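Local coordinates for E3 ubiquitin-protein ligase RNF31 (Mus musculus, PDB 5Y3T) that transfers ubiquitin as the E3 ligase HOIP, whose helical UBA-type region probably binds partner proteins such as HOIL-1, at residues E28-Y36 and R77-L87. Sequence-based numbering, arbitrary orientation.
Sequences EEVFSALQY and RKAWLDRHGNL
S32 of helix 27-37 sits against the turn that ends helix 73-82, its CA 4.3 Å from that of G85, and here the packing is tightest. With H84 at positive phi as the C-prime residue, a Schellman motif closes that helix. G85, having no side chain, lets the turn come close to the S32 carbonyl oxygen. The S32 hydroxyl turns back to E28 O in its own helix, while L81 CD2 lies 3.5 Å from S32 OG. Beside this close-packed turn, W80 drives the edge of its indole into one face of Y36, W80 CH2 3.5 Å from Y36 CG, the planes 74° apart. On another flank F31, swung toward H84 by a chi1 of -176° that sets CG anti to the backbone N, turns its CD2-CE2 edge to the H84 face in an offset edge-to-face pair.

The more solvent-facing end is looser and polar. R77, extended from CG to NE, forms a salt bridge, NH2 meeting E29 OE2 at 2.6 Å from above the carboxylate plane, with NE adding a weak second bond; E29 OE1 bonds S26 N. L81 CD1 covers one guanidinium face, and L81 CD2 lies 3.9 Å from E29 CG. An alanine in place of E29 would probably leave R77 without this mate and uncover L81. The two helix segments cross at 72°, with W80 and Y36 reaching helix 42-64, F31 touching L13 of helix 2-22, and H84 packing on another protein's chain.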
# COMPACT_ATOMS: atom_id res chain seq x y z
N GLU B 28 -0.82 -0.18 15.66
CA GLU B 28 0.01 0.91 15.15
C GLU B 28 -0.31 2.29 15.81
O GLU B 28 0.59 3.11 15.93
CB GLU B 28 0.05 1.00 13.60
CG GLU B 28 -1.20 0.58 12.83
CD GLU B 28 -1.33 -0.92 12.70
OE1 GLU B 28 -0.54 -1.56 12.00
OE2 GLU B 28 -2.20 -1.47 13.35
N GLU B 29 -1.56 2.51 16.23
CA GLU B 29 -1.91 3.64 17.14
C GLU B 29 -1.24 3.59 18.50
O GLU B 29 -0.67 4.58 18.97
CB GLU B 29 -3.42 3.74 17.36
CG GLU B 29 -4.11 4.51 16.23
CD GLU B 29 -5.62 4.33 16.11
OE1 GLU B 29 -6.26 3.42 16.69
OE2 GLU B 29 -6.18 5.12 15.34
N VAL B 30 -1.30 2.43 19.14
CA VAL B 30 -0.70 2.30 20.45
C VAL B 30 0.80 2.52 20.30
O VAL B 30 1.34 3.33 21.01
CB VAL B 30 -1.00 0.92 21.11
CG1 VAL B 30 -0.15 0.68 22.37
CG2 VAL B 30 -2.45 0.86 21.48
N PHE B 31 1.44 1.83 19.36
CA PHE B 31 2.89 1.92 19.25
C PHE B 31 3.37 3.33 18.81
O PHE B 31 4.39 3.80 19.30
CB PHE B 31 3.39 0.86 18.29
CG PHE B 31 4.87 0.80 18.18
CD1 PHE B 31 5.65 0.30 19.24
CD2 PHE B 31 5.51 1.22 17.00
CE1 PHE B 31 7.04 0.23 19.15
CE2 PHE B 31 6.91 1.14 16.90
CZ PHE B 31 7.67 0.64 17.97
N SER B 32 2.64 3.95 17.89
CA SER B 32 2.93 5.31 17.42
C SER B 32 2.89 6.31 18.55
O SER B 32 3.78 7.20 18.63
CB SER B 32 1.93 5.73 16.34
OG SER B 32 2.11 4.93 15.16
N ALA B 33 1.91 6.13 19.45
CA ALA B 33 1.82 6.91 20.66
C ALA B 33 3.01 6.73 21.58
O ALA B 33 3.60 7.72 22.03
CB ALA B 33 0.56 6.58 21.38
N LEU B 34 3.37 5.46 21.84
CA LEU B 34 4.52 5.09 22.65
C LEU B 34 5.80 5.72 22.11
O LEU B 34 6.55 6.33 22.86
CB LEU B 34 4.68 3.57 22.75
CG LEU B 34 3.59 2.77 23.52
CD1 LEU B 34 3.77 1.25 23.49
CD2 LEU B 34 3.51 3.24 24.96
N GLN B 35 6.04 5.59 20.82
CA GLN B 35 7.28 6.13 20.20
C GLN B 35 7.38 7.65 20.26
O GLN B 35 8.45 8.17 20.55
CB GLN B 35 7.34 5.76 18.73
CG GLN B 35 7.45 4.29 18.48
CD GLN B 35 8.81 3.82 18.86
OE1 GLN B 35 9.00 3.34 19.96
NE2 GLN B 35 9.76 3.98 17.96
N TYR B 36 6.29 8.35 19.93
CA TYR B 36 6.25 9.81 19.94
C TYR B 36 6.38 10.46 21.35
O TYR B 36 7.14 11.40 21.54
CB TYR B 36 4.97 10.31 19.28
CG TYR B 36 4.99 11.79 18.93
CD1 TYR B 36 5.77 12.26 17.87
CD2 TYR B 36 4.24 12.71 19.65
CE1 TYR B 36 5.80 13.62 17.54
CE2 TYR B 36 4.27 14.07 19.34
CZ TYR B 36 5.04 14.52 18.27
OH TYR B 36 5.07 15.85 17.96
N ARG B 77 -3.15 10.95 9.27
CA ARG B 77 -3.23 9.81 10.17
C ARG B 77 -2.55 8.62 9.56
O ARG B 77 -1.74 7.94 10.21
CB ARG B 77 -4.72 9.44 10.48
CG ARG B 77 -4.96 8.27 11.43
CD ARG B 77 -6.46 7.95 11.65
NE ARG B 77 -6.66 6.74 12.50
CZ ARG B 77 -6.78 5.45 12.07
NH1 ARG B 77 -6.74 5.13 10.77
NH2 ARG B 77 -6.93 4.45 12.95
N LYS B 78 -2.89 8.35 8.31
CA LYS B 78 -2.35 7.20 7.61
C LYS B 78 -0.80 7.30 7.58
O LYS B 78 -0.12 6.34 7.91
CB LYS B 78 -2.97 7.12 6.22
CG LYS B 78 -2.60 5.91 5.39
CD LYS B 78 -3.58 5.69 4.21
CE LYS B 78 -4.18 6.96 3.54
NZ LYS B 78 -3.26 7.90 2.81
N ALA B 79 -0.28 8.50 7.31
CA ALA B 79 1.18 8.74 7.28
C ALA B 79 1.84 8.63 8.66
O ALA B 79 2.82 7.92 8.84
CB ALA B 79 1.49 10.08 6.63
N TRP B 80 1.30 9.35 9.62
CA TRP B 80 1.67 9.20 11.03
C TRP B 80 1.80 7.73 11.44
O TRP B 80 2.78 7.29 11.99
CB TRP B 80 0.66 9.97 11.88
CG TRP B 80 0.60 9.60 13.32
CD1 TRP B 80 -0.30 8.75 13.94
CD2 TRP B 80 1.43 10.08 14.32
NE1 TRP B 80 -0.05 8.67 15.30
CE2 TRP B 80 1.02 9.48 15.55
CE3 TRP B 80 2.49 10.97 14.31
CZ2 TRP B 80 1.63 9.74 16.71
CZ3 TRP B 80 3.08 11.22 15.44
CH2 TRP B 80 2.67 10.60 16.65
N LEU B 81 0.79 6.96 11.11
CA LEU B 81 0.74 5.57 11.52
C LEU B 81 1.61 4.64 10.71
O LEU B 81 2.10 3.67 11.27
CB LEU B 81 -0.69 5.03 11.46
CG LEU B 81 -1.66 5.56 12.52
CD1 LEU B 81 -2.92 4.75 12.38
CD2 LEU B 81 -1.13 5.44 13.93
N ASP B 82 1.82 4.89 9.42
CA ASP B 82 2.70 4.00 8.66
C ASP B 82 4.17 4.20 9.05
O ASP B 82 4.96 3.27 8.94
CB ASP B 82 2.49 4.13 7.15
CG ASP B 82 1.08 3.67 6.71
OD1 ASP B 82 0.36 2.92 7.44
OD2 ASP B 82 0.68 4.12 5.63
N ARG B 83 4.50 5.38 9.59
CA ARG B 83 5.82 5.66 10.05
C ARG B 83 5.88 5.61 11.56
O ARG B 83 6.80 6.16 12.18
CB ARG B 83 6.28 7.01 9.51
CG ARG B 83 6.25 7.11 7.99
CD ARG B 83 6.88 5.92 7.25
NE ARG B 83 8.24 5.62 7.70
CZ ARG B 83 8.93 4.51 7.42
NH1 ARG B 83 8.42 3.53 6.68
NH2 ARG B 83 10.16 4.39 7.89
N HIS B 84 4.93 4.94 12.18
CA HIS B 84 5.05 4.70 13.63
C HIS B 84 5.35 5.91 14.48
O HIS B 84 6.08 5.81 15.45
CB HIS B 84 6.10 3.61 13.90
CG HIS B 84 5.66 2.26 13.46
ND1 HIS B 84 6.47 1.15 13.53
CD2 HIS B 84 4.47 1.84 12.94
CE1 HIS B 84 5.80 0.11 13.07
NE2 HIS B 84 4.59 0.50 12.73
N GLY B 85 4.75 7.05 14.16
CA GLY B 85 4.88 8.24 15.00
C GLY B 85 6.14 9.06 14.80
O GLY B 85 6.39 10.01 15.55
N ASN B 86 6.94 8.74 13.78
CA ASN B 86 8.06 9.61 13.43
C ASN B 86 7.52 10.83 12.68
O ASN B 86 7.14 10.70 11.52
CB ASN B 86 9.06 8.86 12.57
CG ASN B 86 10.29 9.67 12.25
OD1 ASN B 86 10.23 10.87 11.92
ND2 ASN B 86 11.43 9.00 12.29
N LEU B 87 7.53 12.01 13.32
CA LEU B 87 6.93 13.22 12.73
C LEU B 87 7.47 13.58 11.34
O LEU B 87 6.69 13.72 10.38
CB LEU B 87 7.03 14.43 13.65
CG LEU B 87 6.12 15.61 13.31
CD1 LEU B 87 4.72 15.12 13.04
CD2 LEU B 87 6.10 16.68 14.42